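Local coordinates for protein carboxypeptidase 1 (Deinococcus radiodurans str. R1, PDB 5GIV) that probably releases amino acids one after another from the C-terminus of peptides with broad specificity, proline excepted, as a zinc-dependent M32 metallocarboxypeptidase, at residues 30-35 against 237-242; 98-103 against 147-152; 228-233 against 248-253. All coordinates share one frame; numbering follows the deposited sequence.

Contact 1: 30-35 against 237-242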
ATOM      1  N   LEU A  30      -6.243  -2.340   1.391  1.00 20.16           N
ATOM      2  CA  LEU A  30      -6.317  -1.904   2.781  1.00 20.23           C
ATOM      3  C   LEU A  30      -5.783  -2.977   3.715  1.00 20.22           C
ATOM      4  O   LEU A  30      -5.102  -2.670   4.697  1.00 20.27           O
ATOM      5  CB  LEU A  30      -7.756  -1.550   3.138  1.00 20.25           C
ATOM      6  CG  LEU A  30      -8.274  -0.228   2.593  1.00 20.31           C
ATOM      7  CD1 LEU A  30      -9.803  -0.220   2.676  1.00 20.34           C
ATOM      8  CD2 LEU A  30      -7.664   0.948   3.360  1.00 20.42           C
ATOM      9  N   GLY A  31      -6.093  -4.244   3.429  1.00 17.79           N
ATOM     10  CA  GLY A  31      -5.585  -5.326   4.258  1.00 17.74           C
ATOM     11  C   GLY A  31      -4.116  -5.619   4.019  1.00 17.72           C
ATOM     12  O   GLY A  31      -3.362  -5.887   4.964  1.00 17.71           O
ATOM     13  N   TRP A  32      -3.683  -5.575   2.756  1.00 19.58           N
ATOM     14  CA  TRP A  32      -2.271  -5.811   2.470  1.00 19.61           C
ATOM     15  C   TRP A  32      -1.399  -4.768   3.154  1.00 19.69           C
ATOM     16  O   TRP A  32      -0.392  -5.104   3.787  1.00 19.73           O
ATOM     17  CB  TRP A  32      -2.027  -5.813   0.962  1.00 19.57           C
ATOM     18  CG  TRP A  32      -0.565  -5.817   0.594  1.00 19.60           C
ATOM     19  CD1 TRP A  32       0.237  -6.906   0.406  1.00 19.59           C
ATOM     20  CD2 TRP A  32       0.259  -4.668   0.365  1.00 19.65           C
ATOM     21  NE1 TRP A  32       1.510  -6.506   0.064  1.00 19.64           N
ATOM     22  CE2 TRP A  32       1.548  -5.136   0.034  1.00 19.68           C
ATOM     23  CE3 TRP A  32       0.028  -3.286   0.405  1.00 19.70           C
ATOM     24  CZ2 TRP A  32       2.606  -4.274  -0.242  1.00 19.75           C
ATOM     25  CZ3 TRP A  32       1.079  -2.429   0.126  1.00 19.75           C
ATOM     26  CH2 TRP A  32       2.353  -2.926  -0.196  1.00 19.78           C
ATOM     27  N   ASP A  33      -1.778  -3.492   3.040  1.00 17.78           N
ATOM     28  CA  ASP A  33      -1.012  -2.437   3.691  1.00 17.81           C
ATOM     29  C   ASP A  33      -1.073  -2.564   5.207  1.00 17.82           C
ATOM     30  O   ASP A  33      -0.082  -2.289   5.899  1.00 17.83           O
ATOM     31  CB  ASP A  33      -1.532  -1.069   3.229  1.00 17.87           C
ATOM     32  CG  ASP A  33      -0.851   0.095   3.942  1.00 17.91           C
ATOM     33  OD1 ASP A  33       0.302   0.441   3.579  1.00 17.92           O
ATOM     34  OD2 ASP A  33      -1.480   0.653   4.870  1.00 17.94           O
ATOM     35  N   GLN A  34      -2.215  -3.008   5.740  1.00 31.31           N
ATOM     36  CA  GLN A  34      -2.339  -3.198   7.180  1.00 31.34           C
ATOM     37  C   GLN A  34      -1.315  -4.197   7.701  1.00 31.34           C
ATOM     38  O   GLN A  34      -0.794  -4.042   8.811  1.00 31.38           O
ATOM     39  CB  GLN A  34      -3.756  -3.656   7.513  1.00 31.33           C
ATOM     40  CG  GLN A  34      -3.987  -3.992   8.965  1.00 31.39           C
ATOM     41  CD  GLN A  34      -5.274  -4.762   9.177  1.00 31.37           C
ATOM     42  OE1 GLN A  34      -5.578  -5.724   8.455  1.00 31.33           O
ATOM     43  NE2 GLN A  34      -6.058  -4.328  10.155  1.00 31.43           N
ATOM     44  N   SER A  35      -1.017  -5.226   6.918  1.00 21.57           N
ATOM     45  CA  SER A  35      -0.083  -6.262   7.332  1.00 21.59           C
ATOM     46  C   SER A  35       1.373  -5.919   7.053  1.00 21.62           C
ATOM     47  O   SER A  35       2.258  -6.570   7.604  1.00 21.61           O
ATOM     48  CB  SER A  35      -0.418  -7.579   6.628  1.00 21.54           C
ATOM     49  OG  SER A  35      -1.711  -8.012   6.993  1.00 21.51           O
ATOM     50  N   PHE A 237       1.447 -14.723   3.216  1.00 20.95           N
ATOM     51  CA  PHE A 237       0.131 -14.873   2.607  1.00 20.87           C
ATOM     52  C   PHE A 237       0.193 -14.396   1.163  1.00 20.82           C
ATOM     53  O   PHE A 237       1.193 -13.833   0.714  1.00 20.86           O
ATOM     54  CB  PHE A 237      -0.944 -14.117   3.394  1.00 20.83           C
ATOM     55  CG  PHE A 237      -0.738 -12.630   3.434  1.00 20.84           C
ATOM     56  CD1 PHE A 237       0.013 -12.048   4.439  1.00 20.89           C
ATOM     57  CD2 PHE A 237      -1.314 -11.808   2.470  1.00 20.79           C
ATOM     58  CE1 PHE A 237       0.196 -10.671   4.487  1.00 20.91           C
ATOM     59  CE2 PHE A 237      -1.125 -10.435   2.506  1.00 20.80           C
ATOM     60  CZ  PHE A 237      -0.366  -9.868   3.519  1.00 20.86           C
ATOM     61  N   MET A 238      -0.891 -14.642   0.438  1.00 23.72           N
ATOM     62  CA  MET A 238      -1.075 -14.168  -0.924  1.00 23.67           C
ATOM     63  C   MET A 238      -2.357 -13.355  -0.982  1.00 23.62           C
ATOM     64  O   MET A 238      -3.352 -13.703  -0.336  1.00 23.60           O
ATOM     65  CB  MET A 238      -1.121 -15.340  -1.917  1.00 23.69           C
ATOM     66  CG  MET A 238      -1.329 -14.971  -3.392  1.00 23.65           C
ATOM     67  SD  MET A 238      -3.063 -14.928  -3.902  1.00 23.59           S
ATOM     68  CE  MET A 238      -3.432 -16.656  -3.859  1.00 23.62           C
ATOM     69  N   THR A 239      -2.335 -12.263  -1.742  1.00 17.62           N
ATOM     70  CA  THR A 239      -3.512 -11.413  -1.843  1.00 17.58           C
ATOM     71  C   THR A 239      -3.548 -10.766  -3.220  1.00 17.62           C
ATOM     72  O   THR A 239      -2.507 -10.398  -3.771  1.00 17.62           O
ATOM     73  CB  THR A 239      -3.525 -10.342  -0.731  1.00 17.61           C
ATOM     74  OG1 THR A 239      -4.696  -9.524  -0.847  1.00 17.63           O
ATOM     75  CG2 THR A 239      -2.282  -9.462  -0.782  1.00 17.66           C
ATOM     76  N   ARG A 240      -4.753 -10.625  -3.760  1.00 23.48           N
ATOM     77  CA  ARG A 240      -4.961 -10.052  -5.083  1.00 23.45           C
ATOM     78  C   ARG A 240      -5.456  -8.616  -4.900  1.00 23.46           C
ATOM     79  O   ARG A 240      -6.576  -8.398  -4.428  1.00 23.45           O
ATOM     80  CB  ARG A 240      -5.986 -10.871  -5.864  1.00 23.42           C
ATOM     81  CG  ARG A 240      -6.376 -10.271  -7.215  1.00 23.40           C
ATOM     82  CD  ARG A 240      -7.459 -11.097  -7.906  1.00 23.36           C
ATOM     83  NE  ARG A 240      -6.990 -12.176  -8.775  1.00 23.36           N
ATOM     84  CZ  ARG A 240      -6.381 -12.004  -9.939  1.00 23.34           C
ATOM     85  NH1 ARG A 240      -6.139 -10.786 -10.375  1.00 23.31           N
ATOM     86  NH2 ARG A 240      -6.019 -13.058 -10.673  1.00 23.35           N
ATOM     87  N   LEU A 241      -4.637  -7.641  -5.285  1.00 20.96           N
ATOM     88  CA  LEU A 241      -5.055  -6.244  -5.212  1.00 20.99           C
ATOM     89  C   LEU A 241      -5.650  -5.745  -6.521  1.00 20.97           C
ATOM     90  O   LEU A 241      -6.086  -4.589  -6.583  1.00 21.00           O
ATOM     91  CB  LEU A 241      -3.883  -5.344  -4.798  1.00 21.04           C
ATOM     92  CG  LEU A 241      -3.490  -5.384  -3.316  1.00 21.11           C
ATOM     93  CD1 LEU A 241      -3.119  -6.792  -2.854  1.00 21.09           C
ATOM     94  CD2 LEU A 241      -2.345  -4.416  -3.012  1.00 21.18           C
ATOM     95  N   GLY A 242      -5.663  -6.579  -7.559  1.00 22.60           N
ATOM     96  CA  GLY A 242      -6.223  -6.202  -8.849  1.00 22.57           C
ATOM     97  C   GLY A 242      -5.994  -7.298  -9.876  1.00 22.53           C
ATOM     98  O   GLY A 242      -5.287  -8.288  -9.634  1.00 22.53           O
TER

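Contact 2: 98-103 against 147-152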
ATOM      1  N   THR A  98     -27.260 -12.318  -0.165  1.00 26.86           N
ATOM      2  CA  THR A  98     -28.519 -11.768   0.322  1.00 26.97           C
ATOM      3  C   THR A  98     -29.215 -12.698   1.301  1.00 27.04           C
ATOM      4  O   THR A  98     -30.112 -12.256   2.025  1.00 27.17           O
ATOM      5  CB  THR A  98     -29.486 -11.479  -0.842  1.00 26.99           C
ATOM      6  OG1 THR A  98     -29.766 -12.688  -1.572  1.00 26.92           O
ATOM      7  CG2 THR A  98     -28.901 -10.439  -1.782  1.00 26.95           C
ATOM      8  N   ARG A  99     -28.806 -13.964   1.360  1.00 29.27           N
ATOM      9  CA  ARG A  99     -29.438 -14.903   2.278  1.00 29.33           C
ATOM     10  C   ARG A  99     -29.219 -14.474   3.723  1.00 29.39           C
ATOM     11  O   ARG A  99     -30.099 -14.647   4.572  1.00 29.50           O
ATOM     12  CB  ARG A  99     -28.882 -16.309   2.054  1.00 29.24           C
ATOM     13  CG  ARG A  99     -29.590 -17.387   2.861  1.00 29.30           C
ATOM     14  CD  ARG A  99     -30.882 -17.817   2.167  1.00 29.36           C
ATOM     15  NE  ARG A  99     -30.587 -18.520   0.918  1.00 29.29           N
ATOM     16  CZ  ARG A  99     -30.361 -19.828   0.826  1.00 29.26           C
ATOM     17  NH1 ARG A  99     -30.402 -20.599   1.905  1.00 29.31           N
ATOM     18  NH2 ARG A  99     -30.086 -20.372  -0.349  1.00 29.22           N
ATOM     19  N   ILE A 100     -28.039 -13.946   4.028  1.00 34.31           N
ATOM     20  CA  ILE A 100     -27.669 -13.595   5.394  1.00 34.34           C
ATOM     21  C   ILE A 100     -28.009 -12.124   5.612  1.00 34.42           C
ATOM     22  O   ILE A 100     -27.511 -11.271   4.859  1.00 34.37           O
ATOM     23  CB  ILE A 100     -26.184 -13.868   5.666  1.00 34.24           C
ATOM     24  CG1 ILE A 100     -25.849 -15.317   5.303  1.00 34.19           C
ATOM     25  CG2 ILE A 100     -25.839 -13.560   7.125  1.00 34.28           C
ATOM     26  CD1 ILE A 100     -24.384 -15.655   5.440  1.00 34.10           C
ATOM     27  N   PRO A 101     -28.829 -11.793   6.605  1.00 25.46           N
ATOM     28  CA  PRO A 101     -29.192 -10.390   6.839  1.00 25.57           C
ATOM     29  C   PRO A 101     -27.970  -9.516   7.076  1.00 25.54           C
ATOM     30  O   PRO A 101     -27.012  -9.925   7.740  1.00 25.46           O
ATOM     31  CB  PRO A 101     -30.078 -10.458   8.091  1.00 25.69           C
ATOM     32  CG  PRO A 101     -30.579 -11.857   8.141  1.00 25.68           C
ATOM     33  CD  PRO A 101     -29.494 -12.708   7.549  1.00 25.52           C
ATOM     34  N   ALA A 102     -28.016  -8.294   6.532  1.00 37.60           N
ATOM     35  CA  ALA A 102     -26.907  -7.357   6.698  1.00 37.57           C
ATOM     36  C   ALA A 102     -26.621  -7.083   8.172  1.00 37.64           C
ATOM     37  O   ALA A 102     -25.460  -6.919   8.568  1.00 37.57           O
ATOM     38  CB  ALA A 102     -27.201  -6.050   5.964  1.00 37.63           C
ATOM     39  N   GLU A 103     -27.664  -7.026   9.002  1.00 55.19           N
ATOM     40  CA  GLU A 103     -27.448  -6.862  10.436  1.00 55.26           C
ATOM     41  C   GLU A 103     -26.518  -7.943  10.970  1.00 55.12           C
ATOM     42  O   GLU A 103     -25.550  -7.660  11.684  1.00 55.08           O
ATOM     43  CB  GLU A 103     -28.785  -6.902  11.176  1.00 55.45           C
ATOM     44  CG  GLU A 103     -29.124  -5.616  11.890  1.00 55.64           C
ATOM     45  CD  GLU A 103     -27.935  -5.035  12.637  1.00 55.62           C
ATOM     46  OE1 GLU A 103     -27.232  -4.166  12.063  1.00 55.59           O
ATOM     47  OE2 GLU A 103     -27.692  -5.459  13.792  1.00 55.64           O
ATOM     48  N   SER A 147     -27.523 -21.644   9.906  1.00 32.97           N
ATOM     49  CA  SER A 147     -28.963 -21.874   9.887  1.00 33.07           C
ATOM     50  C   SER A 147     -29.665 -21.076   8.796  1.00 33.06           C
ATOM     51  O   SER A 147     -30.789 -21.421   8.427  1.00 33.14           O
ATOM     52  CB  SER A 147     -29.577 -21.557  11.254  1.00 33.16           C
ATOM     53  OG  SER A 147     -29.564 -20.169  11.521  1.00 33.17           O
ATOM     54  N   TYR A 148     -29.035 -20.024   8.268  1.00 34.10           N
ATOM     55  CA  TYR A 148     -29.605 -19.330   7.120  1.00 34.10           C
ATOM     56  C   TYR A 148     -29.531 -20.152   5.842  1.00 34.05           C
ATOM     57  O   TYR A 148     -30.071 -19.718   4.818  1.00 34.05           O
ATOM     58  CB  TYR A 148     -28.907 -17.990   6.886  1.00 34.06           C
ATOM     59  CG  TYR A 148     -29.170 -16.971   7.960  1.00 34.15           C
ATOM     60  CD1 TYR A 148     -30.433 -16.411   8.120  1.00 34.27           C
ATOM     61  CD2 TYR A 148     -28.156 -16.560   8.814  1.00 34.11           C
ATOM     62  CE1 TYR A 148     -30.676 -15.477   9.110  1.00 34.37           C
ATOM     63  CE2 TYR A 148     -28.387 -15.625   9.802  1.00 34.19           C
ATOM     64  CZ  TYR A 148     -29.646 -15.089   9.946  1.00 34.32           C
ATOM     65  OH  TYR A 148     -29.873 -14.159  10.929  1.00 34.42           O
ATOM     66  N   PHE A 149     -28.877 -21.311   5.874  1.00 20.69           N
ATOM     67  CA  PHE A 149     -28.750 -22.195   4.715  1.00 20.65           C
ATOM     68  C   PHE A 149     -29.239 -23.584   5.102  1.00 20.74           C
ATOM     69  O   PHE A 149     -28.449 -24.531   5.233  1.00 20.72           O
ATOM     70  CB  PHE A 149     -27.307 -22.207   4.204  1.00 20.53           C
ATOM     71  CG  PHE A 149     -26.849 -20.863   3.709  1.00 20.46           C
ATOM     72  CD1 PHE A 149     -26.410 -19.891   4.601  1.00 20.45           C
ATOM     73  CD2 PHE A 149     -26.880 -20.559   2.356  1.00 20.41           C
ATOM     74  CE1 PHE A 149     -26.007 -18.643   4.153  1.00 20.40           C
ATOM     75  CE2 PHE A 149     -26.470 -19.318   1.899  1.00 20.36           C
ATOM     76  CZ  PHE A 149     -26.033 -18.360   2.798  1.00 20.36           C
ATOM     77  N   PRO A 150     -30.553 -23.735   5.305  1.00 31.93           N
ATOM     78  CA  PRO A 150     -31.094 -25.036   5.729  1.00 32.01           C
ATOM     79  C   PRO A 150     -30.903 -26.147   4.715  1.00 32.00           C
ATOM     80  O   PRO A 150     -31.072 -27.317   5.082  1.00 32.07           O
ATOM     81  CB  PRO A 150     -32.580 -24.740   5.947  1.00 32.11           C
ATOM     82  CG  PRO A 150     -32.854 -23.574   5.061  1.00 32.06           C
ATOM     83  CD  PRO A 150     -31.615 -22.740   5.079  1.00 31.97           C
ATOM     84  N   GLU A 151     -30.548 -25.843   3.464  1.00 29.91           N
ATOM     85  CA  GLU A 151     -30.249 -26.929   2.533  1.00 29.92           C
ATOM     86  C   GLU A 151     -29.100 -27.804   3.008  1.00 29.92           C
ATOM     87  O   GLU A 151     -28.919 -28.897   2.469  1.00 29.98           O
ATOM     88  CB  GLU A 151     -29.953 -26.375   1.140  1.00 29.84           C
ATOM     89  CG  GLU A 151     -28.943 -25.255   1.128  1.00 29.75           C
ATOM     90  CD  GLU A 151     -29.613 -23.926   1.386  1.00 29.76           C
ATOM     91  OE1 GLU A 151     -29.474 -22.996   0.562  1.00 29.71           O
ATOM     92  OE2 GLU A 151     -30.310 -23.831   2.417  1.00 29.84           O
ATOM     93  N   PHE A 152     -28.326 -27.366   3.999  1.00 25.60           N
ATOM     94  CA  PHE A 152     -27.319 -28.213   4.643  1.00 25.62           C
ATOM     95  C   PHE A 152     -27.890 -28.624   5.992  1.00 25.70           C
ATOM     96  O   PHE A 152     -27.911 -27.830   6.937  1.00 25.68           O
ATOM     97  CB  PHE A 152     -25.981 -27.490   4.790  1.00 25.51           C
ATOM     98  CG  PHE A 152     -25.411 -27.014   3.496  1.00 25.42           C
ATOM     99  CD1 PHE A 152     -24.670 -27.876   2.696  1.00 25.42           C
ATOM    100  CD2 PHE A 152     -25.628 -25.715   3.064  1.00 25.34           C
ATOM    101  CE1 PHE A 152     -24.147 -27.448   1.488  1.00 25.35           C
ATOM    102  CE2 PHE A 152     -25.110 -25.281   1.857  1.00 25.27           C
ATOM    103  CZ  PHE A 152     -24.363 -26.150   1.067  1.00 25.26           C
TER

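Contact 3: 228-233 against 248-253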
ATOM      1  N   GLY A 228       2.937  -8.322  -9.781  1.00 21.08           N
ATOM      2  CA  GLY A 228       2.992  -8.695  -8.384  1.00 21.11           C
ATOM      3  C   GLY A 228       4.285  -8.235  -7.756  1.00 21.20           C
ATOM      4  O   GLY A 228       5.113  -7.563  -8.382  1.00 21.25           O
ATOM      5  N   ARG A 229       4.447  -8.616  -6.496  1.00 17.62           N
ATOM      6  CA  ARG A 229       5.651  -8.315  -5.735  1.00 17.62           C
ATOM      7  C   ARG A 229       5.584  -9.114  -4.441  1.00 17.58           C
ATOM      8  O   ARG A 229       4.549  -9.694  -4.103  1.00 17.57           O
ATOM      9  CB  ARG A 229       5.788  -6.810  -5.451  1.00 17.65           C
ATOM     10  CG  ARG A 229       4.605  -6.202  -4.725  1.00 17.67           C
ATOM     11  CD  ARG A 229       4.892  -4.768  -4.250  1.00 17.71           C
ATOM     12  NE  ARG A 229       5.915  -4.715  -3.202  1.00 17.70           N
ATOM     13  CZ  ARG A 229       7.176  -4.364  -3.409  1.00 17.71           C
ATOM     14  NH1 ARG A 229       7.593  -4.021  -4.623  1.00 17.72           N
ATOM     15  NH2 ARG A 229       8.030  -4.363  -2.399  1.00 17.71           N
ATOM     16  N   GLN A 230       6.700  -9.113  -3.712  1.00 18.56           N
ATOM     17  CA  GLN A 230       6.826  -9.794  -2.430  1.00 18.60           C
ATOM     18  C   GLN A 230       7.315  -8.810  -1.372  1.00 18.66           C
ATOM     19  O   GLN A 230       8.134  -7.935  -1.662  1.00 18.70           O
ATOM     20  CB  GLN A 230       7.796 -10.993  -2.514  1.00 18.66           C
ATOM     21  CG  GLN A 230       7.934 -11.761  -1.193  1.00 18.72           C
ATOM     22  CD  GLN A 230       8.859 -12.980  -1.274  1.00 18.79           C
ATOM     23  OE1 GLN A 230       8.499 -14.068  -0.826  1.00 18.81           O
ATOM     24  NE2 GLN A 230      10.047 -12.800  -1.838  1.00 18.83           N
ATOM     25  N   ASP A 231       6.818  -8.966  -0.145  1.00 18.93           N
ATOM     26  CA  ASP A 231       7.264  -8.165   0.989  1.00 18.99           C
ATOM     27  C   ASP A 231       7.321  -9.048   2.231  1.00 19.01           C
ATOM     28  O   ASP A 231       6.871 -10.196   2.224  1.00 18.98           O
ATOM     29  CB  ASP A 231       6.342  -6.964   1.225  1.00 18.94           C
ATOM     30  CG  ASP A 231       6.320  -6.000   0.047  1.00 18.94           C
ATOM     31  OD1 ASP A 231       7.226  -5.148  -0.032  1.00 19.01           O
ATOM     32  OD2 ASP A 231       5.410  -6.099  -0.808  1.00 18.87           O
ATOM     33  N   LEU A 232       7.862  -8.491   3.311  1.00 28.75           N
ATOM     34  CA  LEU A 232       8.009  -9.201   4.576  1.00 28.72           C
ATOM     35  C   LEU A 232       6.846  -8.891   5.506  1.00 28.69           C
ATOM     36  O   LEU A 232       6.433  -7.735   5.635  1.00 28.70           O
ATOM     37  CB  LEU A 232       9.319  -8.825   5.263  1.00 28.74           C
ATOM     38  CG  LEU A 232      10.610  -9.259   4.592  1.00 28.80           C
ATOM     39  CD1 LEU A 232      11.808  -8.825   5.408  1.00 28.82           C
ATOM     40  CD2 LEU A 232      10.597 -10.762   4.486  1.00 28.79           C
ATOM     41  N   THR A 233       6.317  -9.927   6.154  1.00 30.34           N
ATOM     42  CA  THR A 233       5.276  -9.752   7.157  1.00 30.31           C
ATOM     43  C   THR A 233       5.471 -10.793   8.254  1.00 30.26           C
ATOM     44  O   THR A 233       6.350 -11.656   8.175  1.00 30.25           O
ATOM     45  CB  THR A 233       3.870  -9.844   6.554  1.00 30.31           C
ATOM     46  OG1 THR A 233       3.657 -11.155   6.019  1.00 30.31           O
ATOM     47  CG2 THR A 233       3.683  -8.805   5.470  1.00 30.36           C
ATOM     48  N   ILE A 248       2.551 -11.347  -2.754  1.00 17.53           N
ATOM     49  CA  ILE A 248       2.884 -12.397  -1.808  1.00 17.49           C
ATOM     50  C   ILE A 248       3.772 -11.805  -0.719  1.00 17.49           C
ATOM     51  O   ILE A 248       4.430 -10.780  -0.908  1.00 17.52           O
ATOM     52  CB  ILE A 248       3.578 -13.604  -2.497  1.00 17.47           C
ATOM     53  CG1 ILE A 248       4.909 -13.189  -3.114  1.00 17.47           C
ATOM     54  CG2 ILE A 248       2.691 -14.200  -3.582  1.00 17.47           C
ATOM     55  CD1 ILE A 248       5.682 -14.362  -3.654  1.00 17.45           C
ATOM     56  N   THR A 249       3.761 -12.445   0.445  1.00 19.02           N
ATOM     57  CA  THR A 249       4.625 -12.042   1.541  1.00 19.09           C
ATOM     58  C   THR A 249       5.282 -13.278   2.127  1.00 19.16           C
ATOM     59  O   THR A 249       4.744 -14.386   2.045  1.00 19.15           O
ATOM     60  CB  THR A 249       3.862 -11.271   2.636  1.00 19.08           C
ATOM     61  OG1 THR A 249       2.878 -12.124   3.233  1.00 19.06           O
ATOM     62  CG2 THR A 249       3.179 -10.033   2.053  1.00 19.03           C
ATOM     63  N   THR A 250       6.454 -13.077   2.721  1.00 17.87           N
ATOM     64  CA  THR A 250       7.230 -14.159   3.302  1.00 17.86           C
ATOM     65  C   THR A 250       7.805 -13.686   4.631  1.00 17.81           C
ATOM     66  O   THR A 250       7.663 -12.519   5.019  1.00 17.80           O
ATOM     67  CB  THR A 250       8.339 -14.627   2.345  1.00 17.91           C
ATOM     68  OG1 THR A 250       8.866 -15.887   2.787  1.00 17.91           O
ATOM     69  CG2 THR A 250       9.469 -13.584   2.264  1.00 17.95           C
ATOM     70  N   ARG A 251       8.437 -14.619   5.342  1.00 35.81           N
ATOM     71  CA  ARG A 251       9.032 -14.356   6.646  1.00 35.77           C
ATOM     72  C   ARG A 251      10.405 -15.000   6.694  1.00 35.79           C
ATOM     73  O   ARG A 251      10.551 -16.165   6.314  1.00 35.82           O
ATOM     74  CB  ARG A 251       8.135 -14.896   7.757  1.00 35.71           C
ATOM     75  CG  ARG A 251       8.812 -15.112   9.072  1.00 35.70           C
ATOM     76  CD  ARG A 251       7.945 -16.033   9.916  1.00 35.67           C
ATOM     77  NE  ARG A 251       7.742 -17.330   9.266  1.00 35.73           N
ATOM     78  CZ  ARG A 251       6.688 -18.114   9.479  1.00 35.72           C
ATOM     79  NH1 ARG A 251       5.728 -17.729  10.320  1.00 35.66           N
ATOM     80  NH2 ARG A 251       6.590 -19.280   8.847  1.00 35.76           N
ATOM     81  N   VAL A 252      11.410 -14.250   7.141  1.00 20.68           N
ATOM     82  CA  VAL A 252      12.800 -14.678   7.051  1.00 20.72           C
ATOM     83  C   VAL A 252      13.354 -14.929   8.443  1.00 20.67           C
ATOM     84  O   VAL A 252      13.236 -14.074   9.328  1.00 20.64           O
ATOM     85  CB  VAL A 252      13.657 -13.641   6.313  1.00 20.79           C
ATOM     86  CG1 VAL A 252      15.081 -14.182   6.118  1.00 20.85           C
ATOM     87  CG2 VAL A 252      13.014 -13.290   4.989  1.00 20.86           C
ATOM     88  N   LYS A 253      13.982 -16.088   8.627  1.00 25.10           N
ATOM     89  CA  LYS A 253      14.744 -16.414   9.827  1.00 25.06           C
ATOM     90  C   LYS A 253      16.193 -16.665   9.427  1.00 25.12           C
ATOM     91  O   LYS A 253      16.494 -17.652   8.753  1.00 25.16           O
ATOM     92  CB  LYS A 253      14.156 -17.628  10.547  1.00 25.01           C
ATOM     93  CG  LYS A 253      12.862 -17.308  11.258  1.00 24.95           C
ATOM     94  CD  LYS A 253      12.498 -18.351  12.289  1.00 24.91           C
ATOM     95  CE  LYS A 253      11.683 -19.444  11.668  1.00 24.96           C
ATOM     96  NZ  LYS A 253      10.290 -18.951  11.484  1.00 24.95           N
TER
HETATM   97  O   HOH W   1       3.640  -7.946  -1.106  1.00 20.05           O

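Contact 1: 30-35 against 237-242
Apolar contact alone joins the end of helix 8-36 to strand 238-242; no hydrogen bond crosses between 30-35 and 237-242. Trp32 has the largest share. With CG anti to its backbone N (chi1 170°), the indole is carried toward the strand, where Thr239 crosses it at about a right angle and sets CG2 3.8 Å from Trp32 CD1. That methyl holds the crowded position between backbone N and carbonyl carbon, while OG1 is anti to N. At the root of the side chain, Leu241 CD1 comes to 4.1 Å from Trp32 CB, while Phe237 CE2 approaches Trp32 CD1 obliquely at 4.3 Å. Strand 238-242 is an outer strand of the small mixed sheet beside the zinc site, with a classic beta bulge at Leu241 and Gly242; the helix therefore packs on a sheet margin. The Phe237 side chain lies about 8 Å from the zinc and about 5 Å from that of Glu267, the predicted proton donor/acceptor. Its ring tip, CE1 and CZ, rests obliquely against Ser35, with Ser35 CB 3.8 Å from Phe237 CE1. An alanine in place of Phe237 has no ring to touch Ser35 and Trp32, and would probably weaken the helix-to-strand packing. Polar links run outward: Asp33 pairs with Arg46 and with Arg247 of the second subunit, and Trp32 makes a cation-pi contact with Arg247 of its own chain.

Contact 2: 98-103 against 147-152
The rings of the consecutive residues Tyr148 and Phe149 offer the surfaces into which the bend at 98-103 fits. Tyr148 takes Pro101 tip to tip: the proline's CD sits over the phenol face, 3.6 Å from the centroid and displaced toward the rim, a CH-pi contact, and CG extends the cover toward the hydroxyl. Phe149 receives the Arg99 aliphatic chain on its face, with CG 3.9 Å from the centroid in a second CH-pi contact, while Ile100 is wedged against the ring edge, its CG1 3.5 Å from Phe149 CE1. Ile100 CG2 also reaches the flank of Tyr148, so it bridges both rings. The bend is the junction between helices 81-99 and 102-122: Ile100 is the first residue to leave helical geometry, and Pro101 is the N-cap of the next helix. The facing segment follows helix 128-147 and holds a type I turn from Phe149 to Phe152, closed by Phe152 N to Phe149 O at 3.1 Å. Arg99 starts anti to its backbone N, then folds at chi2 (82°) and chi3 (68°), which brings the guanidinium across Phe149 CD2, the planes 32° apart, and into the hollow between Tyr148 O and Glu151. Arg99 NH1 bonds Tyr148 O at 3.1 Å. The carboxylate of Glu151 meets it tip to tip and nearly coplanar: OE1, through its syn lone pair, accepts from both Arg99 NH1 (2.9 Å) and Arg99 NH2 (2.8 Å), an end-on salt bridge. Glu95 pairs with Arg99 NE as a second carboxylate partner.

Contact 3: 228-233 against 248-253
The carbonyl oxygen of Ile248 takes two hydrogen bonds, from Asp231 N at 3.1 Å and from a water at 2.9 Å, with a CA-H...O contact from Gln230 CA besides. The same water donates to Asp231 OD2, tying that carboxylate to the neighbouring backbone. Asp231 is further fixed by Arg229, which meets it side-on, NE to OD2 and NH2 to OD1, the latter at 2.6 Å and nearly straight. Flanking bonds complete the pairing: Ile248 N to Arg229 O (2.9 Å, 172°), Thr250 N to Asp231 O, and Thr233 N to Thr250 O. The backbone bonds pair strand 230-232 in parallel with strand 245-250, in register Gln230-Ile248, Asp231-Thr249 and Leu232-Thr250, within the mixed three-stranded sheet that lies beside the helix of the HExxH zinc motif. The face bearing Gln230, Leu232, Ile248 and Thr250 meets helices 207-221 and 257-275; the side chain of Ile248 lies about 4 Å from that of Glu267, the predicted proton donor/acceptor. On this face Gln230, extended with CG anti to its backbone N, reaches across Thr250, with OE1 3.2 Å from Thr250 CB, while OE1 and the Thr250 hydroxyl both bond Thr264 OG1. At the far end Leu232 CD2 meets Val252 CG2 at 3.5 Å. On the face of Asp231 and Thr249, Thr249 OG1 donates to Thr233 OG1, from the residue just past the strand, at 3.1 Å, the two side chains crossing at about a right angle and their CG2 methyls lying close together. The Thr249 hydroxyl also accepts from Phe237 N, and Thr233 OG1 pairs with His235 O.

In the fold
Contacts 1 and 3 are partly buried, 11 Å apart between centres, and reach the same small sheet near the zinc; both touch the second subunit. They meet directly: Phe237 O and Thr249 N lie 2.9 Å apart, a probable hydrogen bond, and Asp231 OD2 packs near Trp32 CZ2. Their chemistry differs: in contact 3 backbone bonds join two strands, whereas in contact 1 a helix rests on an outer strand without a bond across. Contact 2 is a surface contact, about 18 Å from contact 1 and about 28 Å from contact 3 between nearest atoms. There, away from the zinc site, ring faces, a salt bridge and a bond to a backbone carbonyl join a helix junction to a turn.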